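TRAP dicarboxylate transporter-DctP subunit (Desulfovibrio salexigens, PDB 4N6D) probably binds a small organic acid in the periplasm and delivers it to a TRAP-type membrane transporter, as a family 7 solute-binding protein. Local coordinates at residues A[157-161]-A[290-296]; A[166-172]-A[185-191]; A[127-131]-A[324-329]. All blocks are in the same frame, centred on the assembly; numbering follows the deposited sequence.

Interaction 1: residues A[157-161]-A[290-296]; sequences PVRNL and IKMSDAD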
loop_
_atom_site.group_PDB
_atom_site.type_symbol
_atom_site.label_atom_id
_atom_site.label_comp_id
_atom_site.label_asym_id
_atom_site.label_seq_id
_atom_site.Cartn_x
_atom_site.Cartn_y
_atom_site.Cartn_z
ATOM N N PRO A 157 9.166 20.923 12.727
ATOM C CA PRO A 157 9.191 20.823 11.257
ATOM C C PRO A 157 10.464 20.187 10.697
ATOM O O PRO A 157 11.564 20.519 11.139
ATOM C CB PRO A 157 9.135 22.285 10.790
ATOM C CG PRO A 157 8.766 23.089 11.978
ATOM C CD PRO A 157 9.063 22.311 13.199
ATOM N N VAL A 158 10.297 19.272 9.754
ATOM C CA VAL A 158 11.408 18.771 8.948
ATOM C C VAL A 158 11.320 19.481 7.600
ATOM O O VAL A 158 10.497 19.122 6.758
ATOM C CB VAL A 158 11.361 17.245 8.793
ATOM C CG1 VAL A 158 12.409 16.780 7.826
ATOM C CG2 VAL A 158 11.561 16.587 10.152
ATOM N N ARG A 159 12.148 20.501 7.409
ATOM C CA ARG A 159 12.107 21.282 6.175
ATOM C C ARG A 159 13.236 20.925 5.228
ATOM O O ARG A 159 13.185 21.251 4.037
ATOM C CB ARG A 159 12.148 22.765 6.506
ATOM C CG ARG A 159 11.059 23.172 7.479
ATOM C CD ARG A 159 10.940 24.664 7.580
ATOM N NE ARG A 159 9.916 25.009 8.566
ATOM C CZ ARG A 159 8.610 25.036 8.315
ATOM N NH1 ARG A 159 7.772 25.363 9.284
ATOM N NH2 ARG A 159 8.144 24.764 7.113
ATOM N N ASN A 160 14.245 20.232 5.743
ATOM C CA ASN A 160 15.366 19.800 4.917
ATOM C C ASN A 160 16.038 18.577 5.514
ATOM O O ASN A 160 15.648 18.080 6.579
ATOM C CB ASN A 160 16.377 20.935 4.775
ATOM C CG ASN A 160 16.865 21.442 6.117
ATOM O OD1 ASN A 160 17.188 20.652 7.005
ATOM N ND2 ASN A 160 16.897 22.761 6.281
ATOM N N LEU A 161 17.050 18.073 4.825
ATOM C CA LEU A 161 17.687 16.851 5.280
ATOM C C LEU A 161 18.465 17.019 6.566
ATOM O O LEU A 161 18.625 16.062 7.320
ATOM C CB LEU A 161 18.614 16.316 4.197
ATOM C CG LEU A 161 17.886 15.599 3.080
ATOM C CD1 LEU A 161 18.916 15.191 2.042
ATOM C CD2 LEU A 161 17.120 14.380 3.584
ATOM N N ILE A 290 4.565 20.388 4.327
ATOM C CA ILE A 290 5.898 20.800 3.920
ATOM C C ILE A 290 6.426 19.931 2.775
ATOM O O ILE A 290 6.187 18.731 2.751
ATOM C CB ILE A 290 6.866 20.670 5.102
ATOM C CG1 ILE A 290 6.408 21.572 6.246
ATOM C CG2 ILE A 290 8.284 21.037 4.652
ATOM C CD1 ILE A 290 7.153 21.338 7.547
ATOM N N LYS A 291 7.114 20.558 1.820
ATOM C CA LYS A 291 7.878 19.834 0.810
ATOM C C LYS A 291 9.338 20.203 0.934
ATOM O O LYS A 291 9.676 21.367 1.129
ATOM C CB LYS A 291 7.401 20.183 -0.603
ATOM C CG LYS A 291 6.009 19.679 -0.946
ATOM C CD LYS A 291 5.618 20.100 -2.372
ATOM C CE LYS A 291 4.235 19.597 -2.796
ATOM N NZ LYS A 291 3.135 20.134 -1.958
ATOM N N MET A 292 10.210 19.212 0.828
ATOM C CA MET A 292 11.642 19.497 0.794
ATOM C C MET A 292 12.062 19.993 -0.589
ATOM O O MET A 292 11.335 19.830 -1.571
ATOM C CB MET A 292 12.440 18.255 1.185
ATOM C CG MET A 292 12.202 17.820 2.648
ATOM S SD MET A 292 13.489 16.660 3.148
ATOM C CE MET A 292 12.492 15.242 3.505
ATOM N N SER A 293 13.242 20.600 -0.669
ATOM C CA SER A 293 13.741 21.121 -1.938
ATOM C C SER A 293 13.992 20.015 -2.941
ATOM O O SER A 293 14.166 18.859 -2.579
ATOM C CB SER A 293 15.053 21.859 -1.718
ATOM O OG SER A 293 16.054 20.936 -1.333
ATOM N N ASP A 294 14.050 20.380 -4.215
ATOM C CA ASP A 294 14.344 19.417 -5.248
ATOM C C ASP A 294 15.707 18.786 -4.992
ATOM O O ASP A 294 15.901 17.596 -5.221
ATOM C CB ASP A 294 14.344 20.093 -6.623
ATOM C CG ASP A 294 12.952 20.529 -7.070
ATOM O OD1 ASP A 294 11.950 20.068 -6.484
ATOM O OD2 ASP A 294 12.862 21.324 -8.033
ATOM N N ALA A 295 16.665 19.588 -4.542
ATOM C CA ALA A 295 17.993 19.054 -4.296
ATOM C C ALA A 295 17.960 18.008 -3.186
ATOM O O ALA A 295 18.618 16.973 -3.290
ATOM C CB ALA A 295 18.959 20.159 -3.967
ATOM N N ASP A 296 17.189 18.257 -2.135
ATOM C CA ASP A 296 17.072 17.296 -1.047
ATOM C C ASP A 296 16.377 16.022 -1.538
ATOM O O ASP A 296 16.759 14.901 -1.158
ATOM C CB ASP A 296 16.299 17.901 0.133
ATOM C CG ASP A 296 17.164 18.770 1.041
ATOM O OD1 ASP A 296 18.381 18.894 0.791
ATOM O OD2 ASP A 296 16.626 19.321 2.031
HETATM O O HOH W 1 11.167 22.826 2.985
HETATM O O HOH W 2 14.682 21.072 1.771
#
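A loop packs here against the N-terminus of a helix, at the edge of the mixed sheet in which 288-290 is an outermost strand. The contact is part apolar and part water-bridged. The loop 157-161 follows strand 151-154; segment 290-296 runs from the end of strand 288-290 into helix 294-317. One direct hydrogen bond joins them: L161 N donates to D296 OD2 at 3.1 Å. The same carboxylate oxygen takes a bond from water 2, 2.6 Å from D296 OD2. That water also donates to R159 O (2.7 Å) and accepts from S293 N (2.9 Å). Water 1 links R159 O and K291 O, 2.8 Å from each. Two ordered waters thus fill a gap between backbones that do not pair directly. S293 is the N-cap of the helix; its OG accepts from D296 N at 3.0 Å. D296 therefore serves the cap with its backbone and the loop with its side chain. The apolar part centres on I290. Its CD1 lies 3.9 Å from P157 CB and covers one face of the R159 guanidinium, which forms a salt bridge with E288. M292 SD sits 4.3 Å from L161 CD2. I290 and M292 also pack on strand 224-226, the sheet neighbour of 288-290, while L161 reaches A299 and I300 along helix 294-317.

Interaction 2: residues A[166-172]-A[185-191]; sequences GLEVRAS and TPVSMPM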
loop_
_atom_site.group_PDB
_atom_site.type_symbol
_atom_site.label_atom_id
_atom_site.label_comp_id
_atom_site.label_asym_id
_atom_site.label_seq_id
_atom_site.Cartn_x
_atom_site.Cartn_y
_atom_site.Cartn_z
ATOM N N GLY A 166 19.819 12.567 13.146
ATOM C CA GLY A 166 19.683 12.150 14.528
ATOM C C GLY A 166 18.261 12.194 15.044
ATOM O O GLY A 166 18.033 12.009 16.240
ATOM N N LEU A 167 17.295 12.406 14.153
ATOM C CA LEU A 167 15.901 12.541 14.576
ATOM C C LEU A 167 15.281 11.174 14.818
ATOM O O LEU A 167 15.279 10.336 13.921
ATOM C CB LEU A 167 15.079 13.270 13.522
ATOM C CG LEU A 167 13.678 13.671 13.984
ATOM C CD1 LEU A 167 13.742 14.759 15.031
ATOM C CD2 LEU A 167 12.864 14.141 12.799
ATOM N N GLU A 168 14.739 10.966 16.019
ATOM C CA GLU A 168 14.093 9.707 16.351
ATOM C C GLU A 168 12.696 9.621 15.730
ATOM O O GLU A 168 11.833 10.452 16.009
ATOM C CB GLU A 168 14.006 9.565 17.873
ATOM C CG GLU A 168 15.353 9.492 18.569
ATOM C CD GLU A 168 15.980 10.857 18.898
ATOM O OE1 GLU A 168 15.417 11.926 18.558
ATOM O OE2 GLU A 168 17.071 10.842 19.506
ATOM N N VAL A 169 12.475 8.635 14.854
ATOM C CA VAL A 169 11.206 8.505 14.128
ATOM C C VAL A 169 10.726 7.055 14.143
ATOM O O VAL A 169 11.491 6.133 13.898
ATOM C CB VAL A 169 11.346 8.942 12.649
ATOM C CG1 VAL A 169 10.032 8.784 11.902
ATOM C CG2 VAL A 169 11.847 10.398 12.537
ATOM N N ARG A 170 9.464 6.856 14.471
ATOM C CA ARG A 170 8.887 5.532 14.502
ATOM C C ARG A 170 8.798 4.985 13.088
ATOM O O ARG A 170 8.241 5.620 12.179
ATOM C CB ARG A 170 7.503 5.610 15.122
ATOM C CG ARG A 170 6.950 4.291 15.554
ATOM C CD ARG A 170 5.997 3.741 14.538
ATOM N NE ARG A 170 5.390 2.502 15.028
ATOM C CZ ARG A 170 4.558 1.751 14.318
ATOM N NH1 ARG A 170 4.221 2.122 13.092
ATOM N NH2 ARG A 170 4.064 0.634 14.838
ATOM N N ALA A 171 9.342 3.792 12.902
ATOM C CA ALA A 171 9.367 3.158 11.605
ATOM C C ALA A 171 9.736 1.688 11.734
ATOM O O ALA A 171 10.252 1.249 12.758
ATOM C CB ALA A 171 10.382 3.848 10.725
ATOM N N SER A 172 9.502 0.940 10.664
ATOM C CA SER A 172 9.904 -0.440 10.607
ATOM C C SER A 172 10.255 -0.769 9.164
ATOM O O SER A 172 10.082 0.068 8.275
ATOM C CB SER A 172 8.762 -1.348 11.055
ATOM O OG SER A 172 7.727 -1.342 10.086
ATOM N N THR A 185 17.191 8.402 13.076
ATOM C CA THR A 185 17.242 7.297 14.038
ATOM C C THR A 185 15.902 6.577 14.087
ATOM O O THR A 185 15.003 6.982 14.831
ATOM C CB THR A 185 17.623 7.814 15.434
ATOM O OG1 THR A 185 18.843 8.546 15.333
ATOM C CG2 THR A 185 17.812 6.670 16.424
ATOM N N PRO A 186 15.750 5.511 13.278
ATOM C CA PRO A 186 14.480 4.787 13.273
ATOM C C PRO A 186 14.296 4.031 14.570
ATOM O O PRO A 186 15.246 3.450 15.096
ATOM C CB PRO A 186 14.618 3.815 12.097
ATOM C CG PRO A 186 16.069 3.656 11.892
ATOM C CD PRO A 186 16.729 4.921 12.352
ATOM N N VAL A 187 13.080 4.062 15.101
ATOM C CA VAL A 187 12.775 3.349 16.327
ATOM C C VAL A 187 11.555 2.484 16.071
ATOM O O VAL A 187 10.563 2.961 15.541
ATOM C CB VAL A 187 12.453 4.317 17.479
ATOM C CG1 VAL A 187 12.139 3.550 18.760
ATOM C CG2 VAL A 187 13.608 5.288 17.710
ATOM N N SER A 188 11.618 1.212 16.434
ATOM C CA SER A 188 10.435 0.361 16.329
ATOM C C SER A 188 9.689 0.355 17.652
ATOM O O SER A 188 10.289 0.264 18.725
ATOM C CB SER A 188 10.801 -1.062 15.903
ATOM O OG SER A 188 11.127 -1.093 14.512
ATOM N N MET A 189 8.376 0.486 17.580
ATOM C CA MET A 189 7.563 0.417 18.780
ATOM C C MET A 189 6.120 0.340 18.368
ATOM O O MET A 189 5.768 0.785 17.275
ATOM C CB MET A 189 7.774 1.656 19.633
ATOM C CG MET A 189 7.284 2.941 18.975
ATOM S SD MET A 189 7.221 4.272 20.211
ATOM C CE MET A 189 8.778 4.032 21.073
ATOM N N PRO A 190 5.273 -0.207 19.248
ATOM C CA PRO A 190 3.873 -0.408 18.877
ATOM C C PRO A 190 3.143 0.908 18.661
ATOM O O PRO A 190 3.374 1.875 19.392
ATOM C CB PRO A 190 3.296 -1.149 20.080
ATOM C CG PRO A 190 4.469 -1.818 20.715
ATOM C CD PRO A 190 5.622 -0.893 20.506
ATOM N N MET A 191 2.270 0.935 17.665
ATOM C CA MET A 191 1.507 2.133 17.358
ATOM C C MET A 191 0.860 2.664 18.649
ATOM O O MET A 191 0.831 3.881 18.888
ATOM C CB MET A 191 0.461 1.821 16.281
ATOM C CG MET A 191 -0.184 3.042 15.636
ATOM S SD MET A 191 0.973 4.089 14.728
ATOM C CE MET A 191 0.901 3.457 13.050
HETATM O O HOH W 3 19.777 10.036 17.347
HETATM O O HOH W 4 7.707 0.207 14.701
#
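Segment 185-191 begins beside strand 168-170, in parallel pairing. T185 N donates to L167 O (2.8 Å), and T185 O accepts from V169 N (3.0 Å). T185 OG1 also shares water 3 with G166 O. P186 costs no inter-strand bond, because the nitrogen at this position does not face strand 168-170; P186 CA adds a CH...O contact to V169 O at 3.3 Å. Its ring lies on the same face of the sheet as V169, and both P186 and A171 touch S176 of helix 173-181. V187 continues the pairing: V187 N donates to V169 O (2.9 Å), and V187 O accepts from A171 N (3.0 Å). Its side chain lies on the other face, with E168 and R170; the carboxylate of E168 bridges to K204. At S188 the strand pairing has ended. M189 O then receives two bonds from R170, from NE at 2.9 Å and from NH2 at 3.0 Å. M189 CG also packs on R170 CG at 3.7 Å. Past P190, M191 CA covers one face of the R170 guanidinium. The two strands cross at -37°. With helix 173-181 between them they form a beta-alpha-beta unit, the crossover common in the alpha/beta lobes of periplasmic binding proteins.

Interaction 3: residues A[127-131]-A[324-329]; sequences LYTKY and AVLSDV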
loop_
_atom_site.group_PDB
_atom_site.type_symbol
_atom_site.label_atom_id
_atom_site.label_comp_id
_atom_site.label_asym_id
_atom_site.label_seq_id
_atom_site.Cartn_x
_atom_site.Cartn_y
_atom_site.Cartn_z
ATOM N N LEU A 127 0.831 -3.878 -13.931
ATOM C CA LEU A 127 2.070 -4.622 -13.957
ATOM C C LEU A 127 1.777 -6.108 -13.791
ATOM O O LEU A 127 2.349 -6.939 -14.501
ATOM C CB LEU A 127 3.054 -4.130 -12.885
ATOM C CG LEU A 127 4.426 -4.784 -12.999
ATOM C CD1 LEU A 127 5.257 -4.129 -14.119
ATOM C CD2 LEU A 127 5.186 -4.759 -11.664
ATOM N N TYR A 128 0.898 -6.434 -12.848
ATOM C CA TYR A 128 0.501 -7.817 -12.630
ATOM C C TYR A 128 -0.114 -8.400 -13.895
ATOM O O TYR A 128 0.231 -9.507 -14.304
ATOM C CB TYR A 128 -0.479 -7.951 -11.448
ATOM C CG TYR A 128 -1.198 -9.274 -11.520
ATOM C CD1 TYR A 128 -0.551 -10.447 -11.162
ATOM C CD2 TYR A 128 -2.476 -9.352 -12.051
ATOM C CE1 TYR A 128 -1.179 -11.653 -11.285
ATOM C CE2 TYR A 128 -3.106 -10.563 -12.175
ATOM C CZ TYR A 128 -2.456 -11.694 -11.793
ATOM O OH TYR A 128 -3.094 -12.907 -11.920
ATOM N N THR A 129 -1.019 -7.664 -14.525
ATOM C CA THR A 129 -1.718 -8.169 -15.692
ATOM C C THR A 129 -0.744 -8.422 -16.849
ATOM O O THR A 129 -0.911 -9.368 -17.635
ATOM C CB THR A 129 -2.804 -7.195 -16.138
ATOM O OG1 THR A 129 -3.808 -7.133 -15.114
ATOM C CG2 THR A 129 -3.419 -7.657 -17.445
ATOM N N LYS A 130 0.274 -7.579 -16.943
ATOM C CA LYS A 130 1.263 -7.705 -17.996
ATOM C C LYS A 130 2.184 -8.908 -17.794
ATOM O O LYS A 130 2.493 -9.630 -18.744
ATOM C CB LYS A 130 2.097 -6.428 -18.108
ATOM C CG LYS A 130 3.182 -6.526 -19.162
ATOM C CD LYS A 130 4.007 -5.267 -19.272
ATOM C CE LYS A 130 4.934 -5.364 -20.470
ATOM N NZ LYS A 130 5.591 -4.082 -20.759
ATOM N N TYR A 131 2.637 -9.101 -16.557
ATOM C CA TYR A 131 3.673 -10.074 -16.278
ATOM C C TYR A 131 3.160 -11.436 -15.851
ATOM O O TYR A 131 3.881 -12.421 -16.021
ATOM C CB TYR A 131 4.649 -9.540 -15.211
ATOM C CG TYR A 131 5.712 -8.628 -15.785
ATOM C CD1 TYR A 131 5.458 -7.271 -15.997
ATOM C CD2 TYR A 131 6.952 -9.114 -16.157
ATOM C CE1 TYR A 131 6.436 -6.425 -16.553
ATOM C CE2 TYR A 131 7.928 -8.282 -16.691
ATOM C CZ TYR A 131 7.663 -6.938 -16.890
ATOM O OH TYR A 131 8.627 -6.126 -17.455
ATOM N N ALA A 324 14.017 -4.535 -16.400
ATOM C CA ALA A 324 12.872 -4.425 -17.291
ATOM C C ALA A 324 11.612 -4.068 -16.521
ATOM O O ALA A 324 10.786 -3.264 -16.984
ATOM C CB ALA A 324 12.676 -5.702 -18.105
ATOM N N VAL A 325 11.438 -4.686 -15.351
ATOM C CA VAL A 325 10.280 -4.418 -14.522
ATOM C C VAL A 325 10.303 -2.961 -14.051
ATOM O O VAL A 325 9.277 -2.270 -14.111
ATOM C CB VAL A 325 10.261 -5.347 -13.293
ATOM C CG1 VAL A 325 9.183 -4.921 -12.303
ATOM C CG2 VAL A 325 10.046 -6.808 -13.720
ATOM N N LEU A 326 11.455 -2.480 -13.580
ATOM C CA LEU A 326 11.543 -1.098 -13.100
ATOM C C LEU A 326 11.225 -0.102 -14.210
ATOM O O LEU A 326 10.578 0.902 -13.986
ATOM C CB LEU A 326 12.920 -0.790 -12.522
ATOM C CG LEU A 326 13.221 -1.465 -11.176
ATOM C CD1 LEU A 326 14.704 -1.577 -10.909
ATOM C CD2 LEU A 326 12.517 -0.741 -10.052
ATOM N N SER A 327 11.696 -0.369 -15.412
ATOM C CA SER A 327 11.357 0.486 -16.550
ATOM C C SER A 327 9.851 0.535 -16.733
ATOM O O SER A 327 9.244 1.604 -16.864
ATOM C CB SER A 327 11.977 -0.051 -17.826
ATOM O OG SER A 327 13.381 0.064 -17.796
ATOM N N ASP A 328 9.241 -0.639 -16.776
ATOM C CA ASP A 328 7.811 -0.715 -16.976
ATOM C C ASP A 328 7.020 -0.007 -15.876
ATOM O O ASP A 328 5.986 0.601 -16.146
ATOM C CB ASP A 328 7.367 -2.169 -17.080
ATOM C CG ASP A 328 7.778 -2.808 -18.382
ATOM O OD1 ASP A 328 8.203 -2.072 -19.304
ATOM O OD2 ASP A 328 7.653 -4.058 -18.481
ATOM N N VAL A 329 7.518 -0.059 -14.646
ATOM C CA VAL A 329 6.845 0.583 -13.524
ATOM C C VAL A 329 6.843 2.100 -13.740
ATOM O O VAL A 329 5.820 2.751 -13.522
ATOM C CB VAL A 329 7.498 0.228 -12.179
ATOM C CG1 VAL A 329 6.969 1.102 -11.047
ATOM C CG2 VAL A 329 7.208 -1.241 -11.859
#
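Two helices of the periplasmic solute-binding protein fold pack here through their side chains. Segment 127-131 is the last part of helix 117-131. Segment 324-329 lies in helix 322-337, near the C-terminus of the chain. The two short axes run at 135° and come no closer than 11.5 Å. That is a wide spacing, so long side chains must span the gap.

Apolar contacts come first. The CA-to-CB bond of L127 points toward the other helix, and L127 CD2 meets V325 CG1 and V329 CG2, each at 4.1 Å. V325 and V329 are one helical turn apart, so the leucine touches the same side of helix 322-337 at two points. L127 CD1 also lies 4.1 Å from D328 CB. Y131 adds a further contact, with CE2 3.9 Å from V325 CG2. Outside the two segments, L104 touches both L127 and Y131, while W311 of helix 294-317 packs on V325.

The polar contacts meet at D328. Its CA-to-CB bond points toward helix 117-131, and its carboxylate receives two partners from consecutive residues. K130 reaches it with an extended chain and forms a salt bridge whose hydrogen bond is weak, NZ to D328 OD2 at 3.1 Å. Y131 gives the shorter bond: its hydroxyl OH donates to the same D328 OD2 at 2.5 Å, with that oxygen near the plane of the tyrosine ring.

Overall arrangement
The three contacts are nested along the chain. Interaction 2 closes a short loop inside the span of interaction 1, and interaction 1 lies inside the span of interaction 3. Interactions 1 and 2 are neighbours, with centres 19 Å apart. They touch where V158 CG2 meets L167 CD2 at 3.8 Å, so the loop 157-161 packs against the start of the beta-alpha-beta unit. Interaction 3 is remote, its centre 31 Å from interaction 1 and 32 Å from interaction 2, with no touch. Helix 294-317 starts at interaction 1, and helix 322-337 follows it into interaction 3. The C-terminal helices thus connect two distant regions of this solute-binding protein.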